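Local coordinates for protein putative fructose-aminoacid-6-phosphate deglycase (Bacillus subtilis, PDB 3EUA) that catalyses the conversion of a range of fructosamine 6-phosphates to glucose 6-phosphate and a free amino acid, at residues A[166-171]-A[281-286]; A[24-29]-A[73-78]; A[218-223]-A[316-321]. All coordinates share one frame; numbering follows the deposited sequence.

Interaction 1 (A[166-171]-A[281-286])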
loop_
_atom_site.group_PDB
_atom_site.type_symbol
_atom_site.label_atom_id
_atom_site.label_comp_id
_atom_site.label_asym_id
_atom_site.label_seq_id
_atom_site.Cartn_x
_atom_site.Cartn_y
_atom_site.Cartn_z
ATOM N N ASP A 166 -4.717 4.180 -28.058
ATOM C CA ASP A 166 -4.333 3.947 -29.457
ATOM C C ASP A 166 -3.172 4.871 -29.852
ATOM O O ASP A 166 -2.213 4.429 -30.515
ATOM C CB ASP A 166 -5.512 4.150 -30.391
ATOM C CG ASP A 166 -5.250 3.601 -31.808
ATOM O OD1 ASP A 166 -4.509 2.590 -31.915
ATOM O OD2 ASP A 166 -5.828 4.147 -32.778
ATOM N N GLN A 167 -3.239 6.128 -29.410
ATOM C CA GLN A 167 -2.181 7.119 -29.658
ATOM C C GLN A 167 -0.954 6.940 -28.748
ATOM O O GLN A 167 0.115 7.493 -29.022
ATOM C CB GLN A 167 -2.727 8.509 -29.407
ATOM C CG GLN A 167 -3.821 8.918 -30.350
ATOM C CD GLN A 167 -3.327 9.211 -31.757
ATOM O OE1 GLN A 167 -2.159 9.529 -31.976
ATOM N NE2 GLN A 167 -4.240 9.159 -32.715
ATOM N N LEU A 168 -1.076 6.140 -27.688
ATOM C CA LEU A 168 0.018 6.006 -26.720
ATOM C C LEU A 168 1.245 5.248 -27.257
ATOM O O LEU A 168 2.356 5.458 -26.776
ATOM C CB LEU A 168 -0.479 5.333 -25.432
ATOM C CG LEU A 168 0.299 5.714 -24.181
ATOM C CD1 LEU A 168 0.076 7.232 -23.904
ATOM C CD2 LEU A 168 -0.137 4.865 -23.017
ATOM N N GLN A 169 1.076 4.365 -28.240
ATOM C CA GLN A 169 2.247 3.662 -28.750
ATOM C C GLN A 169 3.224 4.666 -29.355
ATOM O O GLN A 169 4.411 4.524 -29.170
ATOM C CB GLN A 169 1.915 2.572 -29.760
ATOM C CG GLN A 169 3.124 1.693 -30.151
ATOM C CD GLN A 169 3.713 0.945 -28.994
ATOM O OE1 GLN A 169 2.990 0.532 -28.069
ATOM N NE2 GLN A 169 5.042 0.708 -29.041
ATOM N N ALA A 170 2.731 5.687 -30.056
ATOM C CA ALA A 170 3.611 6.689 -30.642
ATOM C C ALA A 170 4.339 7.453 -29.525
ATOM O O ALA A 170 5.511 7.822 -29.676
ATOM C CB ALA A 170 2.826 7.643 -31.531
ATOM N N VAL A 171 3.651 7.648 -28.395
ATOM C CA VAL A 171 4.243 8.320 -27.224
ATOM C C VAL A 171 5.409 7.471 -26.696
ATOM O O VAL A 171 6.482 8.010 -26.394
ATOM C CB VAL A 171 3.206 8.571 -26.071
ATOM C CG1 VAL A 171 3.836 9.400 -24.947
ATOM C CG2 VAL A 171 1.921 9.291 -26.593
ATOM N N TYR A 281 7.643 14.149 -22.065
ATOM C CA TYR A 281 7.207 13.337 -23.185
ATOM C C TYR A 281 6.109 14.059 -23.949
ATOM O O TYR A 281 5.587 15.080 -23.489
ATOM C CB TYR A 281 6.764 11.931 -22.712
ATOM C CG TYR A 281 7.774 11.253 -21.808
ATOM C CD1 TYR A 281 9.146 11.336 -22.060
ATOM C CD2 TYR A 281 7.361 10.485 -20.737
ATOM C CE1 TYR A 281 10.078 10.719 -21.229
ATOM C CE2 TYR A 281 8.301 9.838 -19.891
ATOM C CZ TYR A 281 9.645 9.966 -20.146
ATOM O OH TYR A 281 10.552 9.349 -19.329
ATOM N N ASP A 282 5.748 13.527 -25.116
ATOM C CA ASP A 282 4.746 14.151 -25.988
ATOM C C ASP A 282 3.345 13.572 -25.829
ATOM O O ASP A 282 3.042 12.537 -26.406
ATOM C CB ASP A 282 5.231 13.993 -27.431
ATOM C CG ASP A 282 4.313 14.638 -28.445
ATOM O OD1 ASP A 282 3.267 15.197 -28.043
ATOM O OD2 ASP A 282 4.640 14.574 -29.659
ATOM N N PHE A 283 2.499 14.259 -25.070
ATOM C CA PHE A 283 1.112 13.866 -24.856
ATOM C C PHE A 283 0.163 14.781 -25.609
ATOM O O PHE A 283 -1.005 14.861 -25.277
ATOM C CB PHE A 283 0.785 13.897 -23.353
ATOM C CG PHE A 283 1.407 12.749 -22.562
ATOM C CD1 PHE A 283 2.718 12.822 -22.106
ATOM C CD2 PHE A 283 0.664 11.631 -22.251
ATOM C CE1 PHE A 283 3.274 11.770 -21.392
ATOM C CE2 PHE A 283 1.209 10.590 -21.544
ATOM C CZ PHE A 283 2.511 10.652 -21.119
ATOM N N THR A 284 0.652 15.447 -26.652
ATOM C CA THR A 284 -0.153 16.389 -27.419
ATOM C C THR A 284 -1.352 15.758 -28.151
ATOM O O THR A 284 -2.333 16.468 -28.423
ATOM C CB THR A 284 0.768 17.199 -28.438
ATOM O OG1 THR A 284 1.326 16.330 -29.426
ATOM C CG2 THR A 284 1.930 17.903 -27.713
ATOM N N ALA A 285 -1.283 14.458 -28.460
ATOM C CA ALA A 285 -2.389 13.743 -29.115
ATOM C C ALA A 285 -3.294 13.034 -28.092
ATOM O O ALA A 285 -4.220 12.324 -28.470
ATOM C CB ALA A 285 -1.833 12.750 -30.132
ATOM N N ILE A 286 -3.013 13.205 -26.804
ATOM C CA ILE A 286 -3.806 12.592 -25.752
ATOM C C ILE A 286 -4.691 13.665 -25.138
ATOM O O ILE A 286 -4.205 14.768 -24.868
ATOM C CB ILE A 286 -2.906 11.980 -24.657
ATOM C CG1 ILE A 286 -1.801 11.087 -25.259
ATOM C CG2 ILE A 286 -3.778 11.221 -23.640
ATOM C CD1 ILE A 286 -2.317 9.891 -25.981
HETATM O O HOH W 1 6.902 10.609 -26.024
#

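Interaction 2 (A[24-29]-A[73-78])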
loop_
_atom_site.group_PDB
_atom_site.type_symbol
_atom_site.label_atom_id
_atom_site.label_comp_id
_atom_site.label_asym_id
_atom_site.label_seq_id
_atom_site.Cartn_x
_atom_site.Cartn_y
_atom_site.Cartn_z
ATOM N N THR A 24 -26.059 -5.103 -11.424
ATOM C CA THR A 24 -25.879 -4.236 -10.279
ATOM C C THR A 24 -24.581 -4.630 -9.632
ATOM O O THR A 24 -24.464 -5.698 -9.068
ATOM C CB THR A 24 -27.006 -4.375 -9.289
ATOM O OG1 THR A 24 -26.897 -5.649 -8.645
ATOM C CG2 THR A 24 -28.376 -4.225 -10.013
ATOM N N ILE A 25 -23.619 -3.736 -9.706
ATOM C CA ILE A 25 -22.290 -3.935 -9.142
ATOM C C ILE A 25 -22.033 -2.760 -8.223
ATOM O O ILE A 25 -22.159 -1.612 -8.649
ATOM C CB ILE A 25 -21.164 -3.906 -10.205
ATOM C CG1 ILE A 25 -21.316 -5.005 -11.267
ATOM C CG2 ILE A 25 -19.835 -4.054 -9.533
ATOM C CD1 ILE A 25 -21.398 -6.441 -10.709
ATOM N N ASP A 26 -21.664 -3.016 -6.973
ATOM C CA ASP A 26 -21.374 -1.922 -6.058
ATOM C C ASP A 26 -19.935 -1.928 -5.545
ATOM O O ASP A 26 -19.568 -1.052 -4.758
ATOM C CB ASP A 26 -22.358 -1.910 -4.876
ATOM C CG ASP A 26 -22.250 -3.126 -3.949
ATOM O OD1 ASP A 26 -21.284 -3.896 -3.981
ATOM O OD2 ASP A 26 -23.184 -3.301 -3.136
ATOM N N HIS A 27 -19.128 -2.899 -5.976
ATOM C CA HIS A 27 -17.763 -3.037 -5.464
ATOM C C HIS A 27 -16.877 -3.666 -6.522
ATOM O O HIS A 27 -17.253 -4.665 -7.109
ATOM C CB HIS A 27 -17.779 -3.980 -4.221
ATOM C CG HIS A 27 -16.694 -3.740 -3.199
ATOM N ND1 HIS A 27 -16.969 -3.597 -1.851
ATOM C CD2 HIS A 27 -15.347 -3.628 -3.318
ATOM C CE1 HIS A 27 -15.838 -3.420 -1.189
ATOM N NE2 HIS A 27 -14.839 -3.429 -2.055
ATOM N N VAL A 28 -15.696 -3.076 -6.758
ATOM C CA VAL A 28 -14.704 -3.656 -7.648
ATOM C C VAL A 28 -13.488 -4.091 -6.792
ATOM O O VAL A 28 -13.076 -3.357 -5.891
ATOM C CB VAL A 28 -14.232 -2.676 -8.743
ATOM C CG1 VAL A 28 -13.202 -3.368 -9.608
ATOM C CG2 VAL A 28 -15.391 -2.257 -9.625
ATOM N N PHE A 29 -12.969 -5.304 -7.014
ATOM C CA PHE A 29 -11.772 -5.803 -6.334
ATOM C C PHE A 29 -10.701 -6.060 -7.376
ATOM O O PHE A 29 -10.962 -6.755 -8.315
ATOM C CB PHE A 29 -12.051 -7.107 -5.552
ATOM C CG PHE A 29 -12.965 -6.930 -4.367
ATOM C CD1 PHE A 29 -12.467 -6.585 -3.124
ATOM C CD2 PHE A 29 -14.330 -7.088 -4.491
ATOM C CE1 PHE A 29 -13.315 -6.380 -2.023
ATOM C CE2 PHE A 29 -15.168 -6.909 -3.387
ATOM C CZ PHE A 29 -14.656 -6.578 -2.155
ATOM N N GLY A 73 -19.300 -10.311 -2.725
ATOM C CA GLY A 73 -20.481 -11.104 -2.980
ATOM C C GLY A 73 -21.074 -10.922 -4.356
ATOM O O GLY A 73 -20.392 -10.554 -5.295
ATOM N N GLU A 74 -22.382 -11.135 -4.450
ATOM C CA GLU A 74 -23.104 -11.065 -5.723
ATOM C C GLU A 74 -23.097 -9.722 -6.432
ATOM O O GLU A 74 -23.349 -9.670 -7.636
ATOM C CB GLU A 74 -24.547 -11.513 -5.537
ATOM C CG GLU A 74 -24.661 -13.009 -5.232
ATOM C CD GLU A 74 -26.081 -13.435 -4.916
ATOM O OE1 GLU A 74 -26.861 -12.562 -4.448
ATOM O OE2 GLU A 74 -26.420 -14.641 -5.123
ATOM N N LYS A 75 -22.828 -8.648 -5.706
ATOM C CA LYS A 75 -22.769 -7.325 -6.318
ATOM C C LYS A 75 -21.320 -6.893 -6.523
ATOM O O LYS A 75 -21.059 -5.719 -6.741
ATOM C CB LYS A 75 -23.507 -6.308 -5.471
ATOM C CG LYS A 75 -24.999 -6.618 -5.345
ATOM C CD LYS A 75 -25.624 -5.719 -4.314
ATOM C CE LYS A 75 -27.102 -5.939 -4.239
ATOM N NZ LYS A 75 -27.646 -4.974 -3.239
ATOM N N SER A 76 -20.379 -7.847 -6.474
ATOM C CA SER A 76 -18.950 -7.559 -6.659
ATOM C C SER A 76 -18.457 -7.948 -8.040
ATOM O O SER A 76 -18.902 -8.927 -8.591
ATOM C CB SER A 76 -18.092 -8.346 -5.639
ATOM O OG SER A 76 -18.363 -8.016 -4.277
ATOM N N LEU A 77 -17.503 -7.167 -8.548
ATOM C CA LEU A 77 -16.780 -7.435 -9.761
ATOM C C LEU A 77 -15.342 -7.641 -9.294
ATOM O O LEU A 77 -14.814 -6.775 -8.548
ATOM C CB LEU A 77 -16.785 -6.226 -10.672
ATOM C CG LEU A 77 -15.932 -6.274 -11.930
ATOM C CD1 LEU A 77 -16.322 -7.464 -12.774
ATOM C CD2 LEU A 77 -16.052 -4.941 -12.716
ATOM N N VAL A 78 -14.715 -8.753 -9.674
ATOM C CA VAL A 78 -13.326 -9.011 -9.288
ATOM C C VAL A 78 -12.512 -9.106 -10.579
ATOM O O VAL A 78 -12.829 -9.881 -11.458
ATOM C CB VAL A 78 -13.208 -10.245 -8.390
ATOM C CG1 VAL A 78 -11.760 -10.506 -7.992
ATOM C CG2 VAL A 78 -14.063 -10.065 -7.117
#

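Interaction 3 (A[218-223]-A[316-321])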
loop_
_atom_site.group_PDB
_atom_site.type_symbol
_atom_site.label_atom_id
_atom_site.label_comp_id
_atom_site.label_asym_id
_atom_site.label_seq_id
_atom_site.Cartn_x
_atom_site.Cartn_y
_atom_site.Cartn_z
ATOM N N GLU A 218 13.641 -8.768 -7.632
ATOM C CA GLU A 218 13.474 -10.028 -8.349
ATOM C C GLU A 218 14.458 -10.291 -9.455
ATOM O O GLU A 218 15.131 -11.336 -9.455
ATOM C CB GLU A 218 12.082 -10.103 -8.980
ATOM C CG GLU A 218 11.700 -11.438 -9.607
ATOM C CD GLU A 218 10.349 -11.380 -10.343
ATOM O OE1 GLU A 218 9.759 -10.281 -10.495
ATOM O OE2 GLU A 218 9.894 -12.464 -10.797
HETATM N N MSE A 219 14.592 -9.337 -10.351
HETATM C CA MSE A 219 15.378 -9.552 -11.576
HETATM C C MSE A 219 16.810 -9.064 -11.620
HETATM O O MSE A 219 17.489 -9.269 -12.615
HETATM C CB MSE A 219 14.586 -8.931 -12.728
HETATM C CG MSE A 219 13.141 -9.449 -12.820
HETATM SE SE MSE A 219 12.129 -8.764 -14.380
HETATM C CE MSE A 219 10.271 -9.139 -13.821
ATOM N N GLN A 220 17.268 -8.429 -10.550
ATOM C CA GLN A 220 18.634 -7.929 -10.465
ATOM C C GLN A 220 19.288 -8.162 -9.128
ATOM O O GLN A 220 20.512 -7.999 -9.008
ATOM C CB GLN A 220 18.632 -6.405 -10.761
ATOM C CG GLN A 220 18.307 -6.036 -12.188
ATOM C CD GLN A 220 19.384 -6.475 -13.155
ATOM O OE1 GLN A 220 20.447 -5.876 -13.228
ATOM N NE2 GLN A 220 19.107 -7.518 -13.913
ATOM N N TRP A 221 18.519 -8.599 -8.134
ATOM C CA TRP A 221 18.998 -8.783 -6.763
ATOM C C TRP A 221 19.628 -7.494 -6.222
ATOM O O TRP A 221 20.700 -7.513 -5.644
ATOM C CB TRP A 221 19.969 -9.953 -6.616
ATOM C CG TRP A 221 19.463 -11.240 -7.149
ATOM C CD1 TRP A 221 18.161 -11.608 -7.345
ATOM C CD2 TRP A 221 20.241 -12.393 -7.389
ATOM N NE1 TRP A 221 18.095 -12.912 -7.792
ATOM C CE2 TRP A 221 19.366 -13.416 -7.825
ATOM C CE3 TRP A 221 21.620 -12.662 -7.325
ATOM C CZ2 TRP A 221 19.821 -14.691 -8.183
ATOM C CZ3 TRP A 221 22.064 -13.935 -7.677
ATOM C CH2 TRP A 221 21.161 -14.920 -8.105
ATOM N N ILE A 222 18.950 -6.368 -6.480
ATOM C CA ILE A 222 19.332 -5.057 -5.994
ATOM C C ILE A 222 18.281 -4.676 -4.969
ATOM O O ILE A 222 17.089 -4.785 -5.252
ATOM C CB ILE A 222 19.373 -4.038 -7.128
ATOM C CG1 ILE A 222 20.502 -4.398 -8.097
ATOM C CG2 ILE A 222 19.609 -2.664 -6.593
ATOM C CD1 ILE A 222 20.580 -3.543 -9.299
ATOM N N HIS A 223 18.714 -4.239 -3.788
ATOM C CA HIS A 223 17.765 -3.837 -2.753
ATOM C C HIS A 223 16.975 -2.639 -3.230
ATOM O O HIS A 223 17.534 -1.740 -3.871
ATOM C CB HIS A 223 18.487 -3.477 -1.463
ATOM C CG HIS A 223 19.296 -4.600 -0.894
ATOM N ND1 HIS A 223 18.723 -5.741 -0.376
ATOM C CD2 HIS A 223 20.632 -4.733 -0.716
ATOM C CE1 HIS A 223 19.672 -6.554 0.047
ATOM N NE2 HIS A 223 20.841 -5.957 -0.127
ATOM N N HIS A 316 23.640 -9.589 -15.649
ATOM C CA HIS A 316 22.645 -10.259 -14.856
ATOM C C HIS A 316 21.355 -10.239 -15.668
ATOM O O HIS A 316 20.614 -9.266 -15.616
ATOM C CB HIS A 316 22.433 -9.506 -13.553
ATOM C CG HIS A 316 21.558 -10.231 -12.589
ATOM N ND1 HIS A 316 21.977 -10.586 -11.325
ATOM C CD2 HIS A 316 20.300 -10.705 -12.714
ATOM C CE1 HIS A 316 20.990 -11.208 -10.703
ATOM N NE2 HIS A 316 19.967 -11.302 -11.530
ATOM N N PRO A 317 21.083 -11.316 -16.444
ATOM C CA PRO A 317 19.859 -11.280 -17.230
ATOM C C PRO A 317 18.591 -11.121 -16.410
ATOM O O PRO A 317 18.485 -11.670 -15.304
ATOM C CB PRO A 317 19.820 -12.650 -17.930
ATOM C CG PRO A 317 21.230 -13.157 -17.917
ATOM C CD PRO A 317 21.851 -12.566 -16.663
ATOM N N LEU A 318 17.643 -10.364 -16.937
ATOM C CA LEU A 318 16.365 -10.160 -16.236
ATOM C C LEU A 318 15.586 -11.439 -16.003
ATOM O O LEU A 318 14.749 -11.484 -15.087
ATOM C CB LEU A 318 15.451 -9.162 -16.946
ATOM C CG LEU A 318 15.831 -7.666 -17.001
ATOM C CD1 LEU A 318 14.931 -6.906 -17.943
ATOM C CD2 LEU A 318 15.827 -6.973 -15.632
ATOM N N SER A 319 15.862 -12.469 -16.797
ATOM C CA SER A 319 15.219 -13.779 -16.648
ATOM C C SER A 319 15.841 -14.641 -15.555
ATOM O O SER A 319 15.269 -15.663 -15.175
ATOM C CB SER A 319 15.304 -14.524 -17.990
ATOM O OG SER A 319 16.663 -14.532 -18.436
ATOM N N HIS A 320 16.984 -14.228 -15.013
ATOM C CA HIS A 320 17.666 -15.022 -14.007
ATOM C C HIS A 320 16.918 -15.083 -12.678
ATOM O O HIS A 320 16.350 -14.085 -12.268
ATOM C CB HIS A 320 19.070 -14.483 -13.790
ATOM C CG HIS A 320 19.890 -15.351 -12.897
ATOM N ND1 HIS A 320 20.430 -16.545 -13.321
ATOM C CD2 HIS A 320 20.242 -15.212 -11.600
ATOM C CE1 HIS A 320 21.102 -17.096 -12.322
ATOM N NE2 HIS A 320 20.991 -16.316 -11.261
ATOM N N ARG A 321 16.885 -16.269 -12.054
ATOM C CA ARG A 321 16.247 -16.484 -10.769
ATOM C C ARG A 321 17.020 -17.545 -10.019
ATOM O O ARG A 321 17.663 -18.422 -10.636
ATOM C CB ARG A 321 14.814 -17.007 -10.920
ATOM C CG ARG A 321 13.820 -16.081 -11.626
ATOM C CD ARG A 321 13.505 -14.775 -10.873
ATOM N NE ARG A 321 12.397 -14.090 -11.565
ATOM C CZ ARG A 321 12.492 -13.397 -12.696
ATOM N NH1 ARG A 321 13.655 -13.236 -13.323
ATOM N NH2 ARG A 321 11.407 -12.848 -13.238
#

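Interaction 1 (A[166-171]-A[281-286])
With chi1 at -174°, Val171 holds CG1 anti to its backbone N and CG2 anti to its carbonyl carbon; both methyls lie near the backbone oxygen of Asp282, and CG1 also lies over one face of the Phe283 ring. There it is displaced toward the rim, with Val171 CG1 4.2 Å from Phe283 CZ. Val171 CG2 rests 3.4 Å from Asp282 O and also approaches Ile286 CD1. In Ile286, chi2 of -64° places CD1 against Gln167 CB (3.7 Å) and Leu168 CD1 (4.1 Å). Leu168 CD1 also reaches Phe283 CE2, approaching the ring obliquely. At the more exposed end, Gln167 is bent at chi2, which sets Gln167 CD 4.2 Å from Ala285 CB; Gln167 OE1 touches the same methyl, Ala285 CB, at 3.7 Å, a van der Waals contact.

No direct hydrogen bond crosses between the segments. One water bridges them, donating to Val171 O at 2.7 Å and accepting from Asp282 N over a longer 3.3 Å. The loop is shaped from within: Asp282 OD1 accepts from Thr284 N, an Asx turn, and also from Thr284 OG1, and a type I turn runs from Phe283 to Ile286. Beyond it, Lys291 NZ takes up Phe283 O and Ile286 O, while Tyr281 OH bonds Glu179 on helix 158-190. Val298 of helix 288-313 packs on Leu168, Tyr281 and Phe283. The contact thus lays the loop between strand 273-277 and helix 288-313, a beta-alpha connection of the second SIS domain's parallel alpha/beta fold, against a face of the long helix 158-190.

Interaction 2 (A[24-29]-A[73-78])
Lys75 O is approached by two successive residues of the neighbouring segment: it accepts a hydrogen bond from Asp26 N at 2.8 Å and a CA-H...O contact from Ile25 CA. This opens a parallel pairing within the five-stranded sheet of the first SIS domain, an alpha/beta fold in which strand 27-32 lies between 55-60 and the central strand 76-82. The pattern then repeats in parallel register. His27 O accepts from Leu77 N at 2.9 Å, with Ser76 CA close by, and Leu77 O accepts from Phe29 N at 2.8 Å, with Val28 CA beside it. The two short strand segments are inclined by 20°.

On the sheet face bearing Val28 and Leu77, their side chains lie side by side, pointing the same way, with Val28 CG2 4.1 Å from Leu77 CD2. Ile25 CG2 extends this apolar patch by touching Leu77 CB. Helices 11-20 and 137-153 cover it, through Leu20 and Leu152 on Ile25 and Phe16 and Thr148 on Leu77. Just before the strand, Asp26 CG sits between its own backbone N and carbonyl carbon (chi1 66°), and the carboxylate lies against the aliphatic part of Lys75; Asp26 OD2 comes within 3.6 Å of Lys75 CD, while the charged NZ stays farther off.

The other face carries His27, Phe29, Ser76 and Val78. His27 NE2 bonds Asp57 on strand 55-60. Ser76 OG, which accepts from Gly73 N, meets the edge of the Phe29 ring 3.5 Å from Phe29 CE2, and Val78 CG2 touches Phe29 CB at 3.9 Å.

Interaction 3 (A[218-223]-A[316-321])
Glu218 reaches Arg321 with an extended chain, its CG lying over one face of the guanidinium. Its OE2 forms a salt bridge, with weak bonds to Arg321 NE and NH2, although the position of OE2 is less certain. Met219, a selenomethionine, runs alongside Arg321; its CB packs 3.7 Å from Leu318 CD2. Arg321 NH1 is steadied by Leu318 O at 2.7 Å and His320 O at 3.0 Å.

Gln220 bends at chi2 (-67°), and NE2 donates to both His316 O (2.9 Å) and Met219 O (2.7 Å), while OE1 takes Arg314 NH1. Gln220 CA sits over one face of the His316 ring in a CH-pi contact. Trp221 then receives the edge of that ring on its own face: His316 CE1 lies 3.6 Å from Trp221 CD2, and the planes stand at 84°, a T-shaped pair. His320 NE2 approaches Trp221 CH2, completing an aromatic cluster.

Trp221 NE1 bonds Glu238 of the second subunit, so the cluster borders the interface with that subunit. Residues 316-321, in the loop after helix 288-313, lie against the C-terminal part of helix 205-220, while Leu310 and Ala311 of helix 288-313 pack against Gln220.

Overall arrangement
Interaction 2 comes first along the chain, pairing two strands inside the first SIS domain. The segments of interactions 1 and 3 alternate after it. Interaction 1 ties helix 158-190, which lies in sequence between the two sheets, to a loop of the second SIS domain. Interaction 3 joins the C-terminal part of helix 205-220 to the C-terminal loop, and it alone adjoins the second subunit. Helix 288-313 links interactions 1 and 3 along the chain, since 281-286 leads into it and 316-321 follows it. The centres of interactions 1 and 2 are about 33 Å apart. Those of interactions 2 and 3, about 37 Å apart, lie on opposite sides of the chain's centre.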